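PDB 1R9D: glycerol dehydratase from Clostridium butyricum, which probably dehydrates glycerol to 3-hydroxypropionaldehyde with a glycyl radical, without needing vitamin B12. Local coordinates for residues 766-769 against 770-773; 759-762 against 763-766; 242-245 against 246-249; 258-261 against 262-266. One frame throughout, in Å; residues are numbered along the deposited sequence.

Contact 2 runs straight into contact 1 along the chain, and the two share Ala766. Their centres lie about 10 Å apart. Phe768 CD1 of contact 1 packs on Val759 CG1 of contact 2 at 3.7 Å. Contact 2 holds Gly763, the predicted radical site. The side chain of Tyr764 is about 6 Å from a bound glycerol. In contact 1, the side chain of Ala766 is about 12 Å from a bound glycerol. Contacts 3 and 4 lie on successive helices, centres about 11 Å apart, and Ile248 CG2 packs on Gln265 CB at 3.9 Å. This helical pair does not touch the first pair: the nearest atoms, in contacts 2 and 4, are about 22 Å apart.

Contact 1. Residues 766-769 against 770-773; sequences AQFI and SLDK
Leu771 folds back over Phe768 and Ala766 where strand 765-767 gives way to a short 3-10 turn. Its CB and CG lie beside Phe768 O, with CB 3.5 Å from that oxygen. CG is placed anti to the carbonyl carbon of Leu771 (chi1 -62°), and the branch then divides. CD1 reaches the Phe768 ring obliquely, 4.4 Å from Phe768 CD1. CD2 rests on Ala766 CB at 4.2 Å. Val759 of the paired strand and Ile779 of helix 773-781 also touch the Leu771 side chain.

Two bonds spanning three residues close the turn. Ser770 N donates to Gln767 O at 2.8 Å, and Leu771 N donates to Phe768 O at 3.2 Å. Gln767 O takes a second bond, from the Ser770 hydroxyl, so it is gripped by both groups of one residue. The amide comes from above the carbonyl plane; the hydroxyl lies in that plane, on a lone pair. The Gln767 side-chain amide bonds outside the turn, NE2 to Gln755 O and OE1 to Arg81. A water accepts from Gln767 N and donates to Ser770 OG. The Ser770 hydroxyl itself sits 2.7 Å from Gln767 O, at a C=O...OG angle of 143°.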
loop_
_atom_site.group_PDB
_atom_site.type_symbol
_atom_site.label_atom_id
_atom_site.label_comp_id
_atom_site.label_asym_id
_atom_site.label_seq_id
_atom_site.Cartn_x
_atom_site.Cartn_y
_atom_site.Cartn_z
ATOM N N ALA A 766 17.375 32.663 -17.335
ATOM C CA ALA A 766 18.563 31.954 -16.887
ATOM C C ALA A 766 19.823 32.757 -17.125
ATOM O O ALA A 766 19.835 33.701 -17.914
ATOM C CB ALA A 766 18.677 30.615 -17.609
ATOM N N GLN A 767 20.878 32.374 -16.416
ATOM C CA GLN A 767 22.177 33.002 -16.577
ATOM C C GLN A 767 22.649 32.436 -17.910
ATOM O O GLN A 767 22.919 31.236 -18.030
ATOM C CB GLN A 767 23.106 32.566 -15.441
ATOM C CG GLN A 767 24.557 32.978 -15.605
ATOM C CD GLN A 767 25.423 32.467 -14.465
ATOM O OE1 GLN A 767 25.245 31.340 -13.998
ATOM N NE2 GLN A 767 26.373 33.286 -14.021
ATOM N N PHE A 768 22.721 33.299 -18.917
ATOM C CA PHE A 768 23.112 32.882 -20.254
ATOM C C PHE A 768 24.315 31.937 -20.331
ATOM O O PHE A 768 24.259 30.922 -21.027
ATOM C CB PHE A 768 23.368 34.117 -21.124
ATOM C CG PHE A 768 23.580 33.802 -22.575
ATOM C CD1 PHE A 768 22.520 33.376 -23.371
ATOM C CD2 PHE A 768 24.846 33.909 -23.145
ATOM C CE1 PHE A 768 22.716 33.063 -24.716
ATOM C CE2 PHE A 768 25.052 33.598 -24.488
ATOM C CZ PHE A 768 23.985 33.174 -25.275
ATOM N N ILE A 769 25.395 32.254 -19.618
ATOM C CA ILE A 769 26.590 31.416 -19.675
ATOM C C ILE A 769 26.465 30.050 -19.001
ATOM O O ILE A 769 27.382 29.233 -19.090
ATOM C CB ILE A 769 27.838 32.145 -19.091
ATOM C CG1 ILE A 769 27.652 32.414 -17.597
ATOM C CG2 ILE A 769 28.074 33.448 -19.844
ATOM C CD1 ILE A 769 28.903 32.961 -16.916
ATOM N N SER A 770 25.342 29.792 -18.334
ATOM C CA SER A 770 25.149 28.499 -17.676
ATOM C C SER A 770 24.451 27.526 -18.620
ATOM O O SER A 770 24.374 26.328 -18.348
ATOM C CB SER A 770 24.316 28.653 -16.395
ATOM O OG SER A 770 22.945 28.903 -16.685
ATOM N N LEU A 771 23.955 28.051 -19.736
ATOM C CA LEU A 771 23.243 27.250 -20.730
ATOM C C LEU A 771 24.150 26.554 -21.733
ATOM O O LEU A 771 25.176 27.100 -22.137
ATOM C CB LEU A 771 22.273 28.141 -21.508
ATOM C CG LEU A 771 21.143 28.823 -20.747
ATOM C CD1 LEU A 771 20.461 29.838 -21.662
ATOM C CD2 LEU A 771 20.148 27.773 -20.273
ATOM N N ASP A 772 23.760 25.354 -22.145
ATOM C CA ASP A 772 24.516 24.604 -23.141
ATOM C C ASP A 772 24.456 25.421 -24.435
ATOM O O ASP A 772 23.470 26.115 -24.688
ATOM C CB ASP A 772 23.884 23.226 -23.346
ATOM C CG ASP A 772 24.643 22.374 -24.342
ATOM O OD1 ASP A 772 24.321 22.437 -25.552
ATOM O OD2 ASP A 772 25.567 21.644 -23.915
ATOM N N LYS A 773 25.507 25.351 -25.246
ATOM C CA LYS A 773 25.542 26.121 -26.489
ATOM C C LYS A 773 24.345 25.865 -27.408
ATOM O O LYS A 773 23.895 26.770 -28.114
ATOM C CB LYS A 773 26.834 25.837 -27.257
ATOM C CG LYS A 773 27.005 26.714 -28.487
ATOM C CD LYS A 773 28.234 26.327 -29.300
ATOM C CE LYS A 773 28.335 27.170 -30.567
ATOM N NZ LYS A 773 29.527 26.796 -31.385
HETATM O O HOH W 1 20.950 30.195 -14.535
#

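Contact 2. Residues 759-762 against 763-766; sequences VRVA and GYSA
Arg760 curls back over the turn of a beta hairpin and lays its guanidinium flat on the backbone of Gly763 and Tyr764. Tyr764 N lies 3.4 Å above the guanidinium plane, over its centre. A bend at chi2 (65°) in an otherwise extended chain turns the group onto this peptide. NH1 donates to Ser765 OG, which lies in the guanidinium plane, at 3.1 Å in a nearly straight bond. A water accepts a weak bond from NH2 and donates to Gly763 O.

Within the loop, Val761 CB sits over one face of the Tyr764 ring, a CH-pi contact 3.9 Å from the centroid. Val761 CG2 also meets Ala766 CB at 4.0 Å. Backbone bonds tie the two strands together. Val759 and Ala766 exchange two, as a hydrogen-bonded antiparallel pair, and Val761 N donates to Tyr764 O at 2.9 Å. Gly763, the predicted glycyl radical site, has a positive phi of 88°, a shape easily taken by glycine. The radical is absent from this structure.

Outer residues fix these groups. Ser765 OG bonds to Leu400 O, Gly763 N to Gln735 OE1, and Tyr764 OH to Gly334 O. Tyr339 meets the Tyr764 ring edge-to-face. Strand 733-738 borders the hairpin, with Asn737 bonding to Arg760 O, and Ile779 of helix 773-781 packs on Val759 and Val761.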
loop_
_atom_site.group_PDB
_atom_site.type_symbol
_atom_site.label_atom_id
_atom_site.label_comp_id
_atom_site.label_asym_id
_atom_site.label_seq_id
_atom_site.Cartn_x
_atom_site.Cartn_y
_atom_site.Cartn_z
ATOM N N VAL A 759 18.916 35.903 -19.540
ATOM C CA VAL A 759 18.124 35.782 -20.759
ATOM C C VAL A 759 16.895 34.903 -20.527
ATOM O O VAL A 759 16.900 34.016 -19.674
ATOM C CB VAL A 759 18.948 35.162 -21.909
ATOM C CG1 VAL A 759 19.329 33.734 -21.566
ATOM C CG2 VAL A 759 18.154 35.197 -23.200
ATOM N N ARG A 760 15.844 35.155 -21.295
ATOM C CA ARG A 760 14.619 34.375 -21.182
ATOM C C ARG A 760 14.728 33.139 -22.068
ATOM O O ARG A 760 15.050 33.248 -23.254
ATOM C CB ARG A 760 13.423 35.208 -21.646
ATOM C CG ARG A 760 12.085 34.620 -21.276
ATOM C CD ARG A 760 11.945 34.603 -19.767
ATOM N NE ARG A 760 10.613 34.209 -19.345
ATOM C CZ ARG A 760 10.211 34.179 -18.081
ATOM N NH1 ARG A 760 11.047 34.520 -17.106
ATOM N NH2 ARG A 760 8.971 33.818 -17.793
ATOM N N VAL A 761 14.473 31.967 -21.497
ATOM C CA VAL A 761 14.510 30.732 -22.263
ATOM C C VAL A 761 13.063 30.440 -22.683
ATOM O O VAL A 761 12.670 30.752 -23.806
ATOM C CB VAL A 761 15.084 29.561 -21.423
ATOM C CG1 VAL A 761 15.161 28.302 -22.270
ATOM C CG2 VAL A 761 16.480 29.921 -20.914
ATOM N N ALA A 762 12.268 29.870 -21.779
ATOM C CA ALA A 762 10.863 29.578 -22.073
ATOM C C ALA A 762 10.085 29.380 -20.777
ATOM O O ALA A 762 10.056 28.281 -20.229
ATOM C CB ALA A 762 10.754 28.328 -22.951
ATOM N N GLY A 763 9.456 30.446 -20.289
ATOM C CA GLY A 763 8.705 30.353 -19.050
ATOM C C GLY A 763 9.604 30.612 -17.854
ATOM O O GLY A 763 9.155 30.606 -16.703
ATOM N N TYR A 764 10.883 30.844 -18.133
ATOM C CA TYR A 764 11.859 31.116 -17.084
ATOM C C TYR A 764 13.065 31.803 -17.691
ATOM O O TYR A 764 13.321 31.684 -18.890
ATOM C CB TYR A 764 12.313 29.816 -16.406
ATOM C CG TYR A 764 13.201 28.905 -17.245
ATOM C CD1 TYR A 764 14.570 28.778 -16.970
ATOM C CD2 TYR A 764 12.668 28.132 -18.273
ATOM C CE1 TYR A 764 15.373 27.890 -17.698
ATOM C CE2 TYR A 764 13.463 27.248 -19.005
ATOM C CZ TYR A 764 14.812 27.128 -18.709
ATOM O OH TYR A 764 15.578 26.220 -19.407
ATOM N N SER A 765 13.803 32.520 -16.852
ATOM C CA SER A 765 15.005 33.208 -17.293
ATOM C C SER A 765 16.202 32.430 -16.759
ATOM O O SER A 765 16.062 31.613 -15.845
ATOM C CB SER A 765 15.018 34.643 -16.768
ATOM O OG SER A 765 13.973 35.407 -17.356
ATOM N N ALA A 766 17.375 32.663 -17.335
ATOM C CA ALA A 766 18.563 31.954 -16.887
ATOM C C ALA A 766 19.823 32.757 -17.125
ATOM O O ALA A 766 19.835 33.701 -17.914
ATOM C CB ALA A 766 18.677 30.615 -17.609
HETATM O O HOH W 2 7.097 32.495 -16.054
#

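Contact 3. Residues 242-245 against 246-249; sequences LNEI and AKIC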
loop_
_atom_site.group_PDB
_atom_site.type_symbol
_atom_site.label_atom_id
_atom_site.label_comp_id
_atom_site.label_asym_id
_atom_site.label_seq_id
_atom_site.Cartn_x
_atom_site.Cartn_y
_atom_site.Cartn_z
ATOM N N LEU A 242 22.270 40.297 13.761
ATOM C CA LEU A 242 22.278 38.881 14.112
ATOM C C LEU A 242 21.434 38.587 15.347
ATOM O O LEU A 242 20.821 37.524 15.445
ATOM C CB LEU A 242 23.713 38.407 14.327
ATOM C CG LEU A 242 24.527 38.338 13.034
ATOM C CD1 LEU A 242 26.009 38.271 13.344
ATOM C CD2 LEU A 242 24.079 37.127 12.233
ATOM N N ASN A 243 21.401 39.525 16.292
ATOM C CA ASN A 243 20.600 39.338 17.495
ATOM C C ASN A 243 19.121 39.461 17.168
ATOM O O ASN A 243 18.279 38.829 17.804
ATOM C CB ASN A 243 20.971 40.360 18.573
ATOM C CG ASN A 243 22.155 39.919 19.405
ATOM O OD1 ASN A 243 22.215 38.772 19.855
ATOM N ND2 ASN A 243 23.100 40.825 19.625
ATOM N N GLU A 244 18.805 40.287 16.175
ATOM C CA GLU A 244 17.418 40.465 15.778
ATOM C C GLU A 244 16.948 39.216 15.034
ATOM O O GLU A 244 15.790 38.816 15.144
ATOM C CB GLU A 244 17.262 41.702 14.889
ATOM C CG GLU A 244 15.830 41.940 14.429
ATOM C CD GLU A 244 14.876 42.225 15.578
ATOM O OE1 GLU A 244 15.212 41.905 16.740
ATOM O OE2 GLU A 244 13.777 42.763 15.319
ATOM N N ILE A 245 17.857 38.604 14.282
ATOM C CA ILE A 245 17.547 37.387 13.542
ATOM C C ILE A 245 17.257 36.277 14.549
ATOM O O ILE A 245 16.291 35.529 14.409
ATOM C CB ILE A 245 18.737 36.964 12.641
ATOM C CG1 ILE A 245 18.911 37.977 11.506
ATOM C CG2 ILE A 245 18.512 35.568 12.085
ATOM C CD1 ILE A 245 20.129 37.726 10.644
ATOM N N ALA A 246 18.097 36.180 15.574
ATOM C CA ALA A 246 17.906 35.164 16.599
ATOM C C ALA A 246 16.542 35.342 17.254
ATOM O O ALA A 246 15.859 34.363 17.560
ATOM C CB ALA A 246 19.007 35.260 17.646
ATOM N N LYS A 247 16.147 36.594 17.458
ATOM C CA LYS A 247 14.866 36.906 18.083
ATOM C C LYS A 247 13.686 36.505 17.203
ATOM O O LYS A 247 12.723 35.895 17.671
ATOM C CB LYS A 247 14.771 38.402 18.389
ATOM C CG LYS A 247 13.430 38.814 18.978
ATOM C CD LYS A 247 13.363 40.305 19.266
ATOM C CE LYS A 247 12.019 40.674 19.880
ATOM N NZ LYS A 247 11.954 42.112 20.268
ATOM N N ILE A 248 13.763 36.861 15.927
ATOM C CA ILE A 248 12.694 36.542 14.989
ATOM C C ILE A 248 12.547 35.041 14.781
ATOM O O ILE A 248 11.431 34.520 14.783
ATOM C CB ILE A 248 12.931 37.242 13.633
ATOM C CG1 ILE A 248 12.796 38.754 13.817
ATOM C CG2 ILE A 248 11.927 36.751 12.601
ATOM C CD1 ILE A 248 13.070 39.549 12.577
ATOM N N CYS A 249 13.665 34.344 14.607
ATOM C CA CYS A 249 13.621 32.900 14.408
ATOM C C CYS A 249 13.019 32.201 15.627
ATOM O O CYS A 249 12.269 31.234 15.489
ATOM C CB CYS A 249 15.025 32.349 14.132
ATOM S SG CYS A 249 15.693 32.753 12.496
#
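Glu244 bends at chi2 (63°), which brings its carboxylate beside the chain of Lys247. Lys247 stays extended, and Glu244 OE1 meets its methylene CD at 3.5 Å. The ammonium lies further along, with Glu244 OE1 4.8 Å from Lys247 NZ. Ile248 turns CG1 anti to the carbonyl carbon (chi1 -67°). This sends the branch back toward the preceding turn, where CG1 is 3.3 Å from Glu244 O and CD1 is 4.1 Å from Glu244 CG. One step on, Ile245 CG2 touches Cys249 SG at 4.0 Å.

These are contacts three and four residues apart on one alpha helix, 236-252. Four successive backbone bonds hold the spacing, from Ala246 N to Leu242 O through to Cys249 N to Ile245 O. The last is nearly straight, with an N-H...O angle of 171°.

The faces of the helix differ. Ile248 packs on Tyr261 and Gln265 of helix 260-277. Ala246 packs on Ala226 of helix 197-230, and Asn243 OD1 bonds to Lys227 NZ. Lys247 is exposed. The Glu244-Lys247 pair is not a salt bridge. Its opposite charges may still attract weakly through space, while the actual touch is between a carboxylate oxygen and the lysine's aliphatic chain.

Contact 4. Residues 258-261 against 262-266; sequences KSFY and EACQL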
loop_
_atom_site.group_PDB
_atom_site.type_symbol
_atom_site.label_atom_id
_atom_site.label_comp_id
_atom_site.label_asym_id
_atom_site.label_seq_id
_atom_site.Cartn_x
_atom_site.Cartn_y
_atom_site.Cartn_z
ATOM N N LYS A 258 3.827 38.380 12.877
ATOM C CA LYS A 258 3.105 39.578 13.286
ATOM C C LYS A 258 3.597 40.748 12.438
ATOM O O LYS A 258 2.818 41.403 11.742
ATOM C CB LYS A 258 3.363 39.859 14.769
ATOM C CG LYS A 258 2.769 41.163 15.292
ATOM C CD LYS A 258 1.262 41.080 15.481
ATOM C CE LYS A 258 0.736 42.335 16.169
ATOM N NZ LYS A 258 -0.733 42.269 16.425
ATOM N N SER A 259 4.900 40.996 12.488
ATOM C CA SER A 259 5.507 42.087 11.734
ATOM C C SER A 259 5.909 41.614 10.338
ATOM O O SER A 259 5.860 40.419 10.042
ATOM C CB SER A 259 6.750 42.588 12.462
ATOM O OG SER A 259 7.763 41.601 12.432
ATOM N N PHE A 260 6.327 42.551 9.492
ATOM C CA PHE A 260 6.734 42.210 8.133
ATOM C C PHE A 260 8.006 41.363 8.106
ATOM O O PHE A 260 8.100 40.401 7.346
ATOM C CB PHE A 260 6.939 43.481 7.297
ATOM C CG PHE A 260 7.085 43.220 5.820
ATOM C CD1 PHE A 260 6.007 42.742 5.077
ATOM C CD2 PHE A 260 8.297 43.439 5.176
ATOM C CE1 PHE A 260 6.138 42.483 3.712
ATOM C CE2 PHE A 260 8.441 43.184 3.808
ATOM C CZ PHE A 260 7.356 42.705 3.075
ATOM N N TYR A 261 8.985 41.712 8.939
ATOM C CA TYR A 261 10.236 40.960 8.982
ATOM C C TYR A 261 9.922 39.510 9.361
ATOM O O TYR A 261 10.457 38.574 8.769
ATOM C CB TYR A 261 11.188 41.581 10.016
ATOM C CG TYR A 261 12.665 41.241 9.855
ATOM C CD1 TYR A 261 13.083 40.081 9.201
ATOM C CD2 TYR A 261 13.643 42.058 10.427
ATOM C CE1 TYR A 261 14.434 39.745 9.124
ATOM C CE2 TYR A 261 14.989 41.730 10.359
ATOM C CZ TYR A 261 15.382 40.577 9.710
ATOM O OH TYR A 261 16.718 40.251 9.668
ATOM N N GLU A 262 9.051 39.334 10.351
ATOM C CA GLU A 262 8.659 38.001 10.800
ATOM C C GLU A 262 7.969 37.228 9.677
ATOM O O GLU A 262 8.207 36.035 9.504
ATOM C CB GLU A 262 7.725 38.096 12.011
ATOM C CG GLU A 262 8.425 38.536 13.296
ATOM C CD GLU A 262 7.458 38.818 14.432
ATOM O OE1 GLU A 262 7.930 39.164 15.541
ATOM O OE2 GLU A 262 6.229 38.701 14.221
ATOM N N ALA A 263 7.116 37.909 8.918
ATOM C CA ALA A 263 6.413 37.268 7.807
ATOM C C ALA A 263 7.411 36.828 6.733
ATOM O O ALA A 263 7.314 35.720 6.203
ATOM C CB ALA A 263 5.381 38.225 7.215
ATOM N N CYS A 264 8.379 37.687 6.421
ATOM C CA CYS A 264 9.392 37.359 5.415
ATOM C C CYS A 264 10.248 36.163 5.818
ATOM O O CYS A 264 10.554 35.297 4.996
ATOM C CB CYS A 264 10.310 38.564 5.152
ATOM S SG CYS A 264 9.548 39.914 4.220
ATOM N N GLN A 265 10.649 36.115 7.085
ATOM C CA GLN A 265 11.481 35.014 7.553
ATOM C C GLN A 265 10.711 33.700 7.630
ATOM O O GLN A 265 11.235 32.654 7.262
ATOM C CB GLN A 265 12.084 35.335 8.924
ATOM C CG GLN A 265 12.978 34.220 9.455
ATOM C CD GLN A 265 14.203 33.985 8.590
ATOM O OE1 GLN A 265 15.161 34.763 8.620
ATOM N NE2 GLN A 265 14.179 32.913 7.810
ATOM N N LEU A 266 9.471 33.751 8.106
ATOM C CA LEU A 266 8.662 32.541 8.213
ATOM C C LEU A 266 8.329 32.021 6.812
ATOM O O LEU A 266 8.306 30.809 6.572
ATOM C CB LEU A 266 7.380 32.823 9.008
ATOM C CG LEU A 266 6.421 31.642 9.222
ATOM C CD1 LEU A 266 7.180 30.419 9.714
ATOM C CD2 LEU A 266 5.347 32.046 10.216
#
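Ser259 and Glu262 form a capping box at the start of helix 260-277, with Ser259 as the N-cap. Ser259 OG accepts a weak bond from Glu262 N at 3.3 Å. In return, Ser259 N donates to Glu262 OE2 at 3.2 Å, from above the carboxylate plane. Lys258 N gives that oxygen a second, shorter bond of 2.8 Å, though a bent one (137° at the hydrogen). With CG anti to the carbonyl carbon (chi1 -72°), the extended chain of Glu262 carries the carboxylate back to the amides before the helix. Lys251 NZ adds a salt bridge to OE2. Together with the amides of Lys258 and Ser259, it would probably stabilise the negative charge.

Backbone bonds then start the helix: Ala263 N to Ser259 O, Cys264 N to Phe260 O, and Gln265 N to Tyr261 O. Outward, Tyr261 OH bonds to Leu71 O, and Gln265 NE2 to Val73 O.

A sulfur-aromatic contact lies further along the helix. Cys264 SG stands over one face of the Phe260 ring, 3.8 Å from the centroid and 26° off the normal. Helix 304-317 packs on both residues, through Ile311 and Ile314. The sulfur is offset toward the rim, and CE2 is its nearest ring atom, at 3.5 Å from SG.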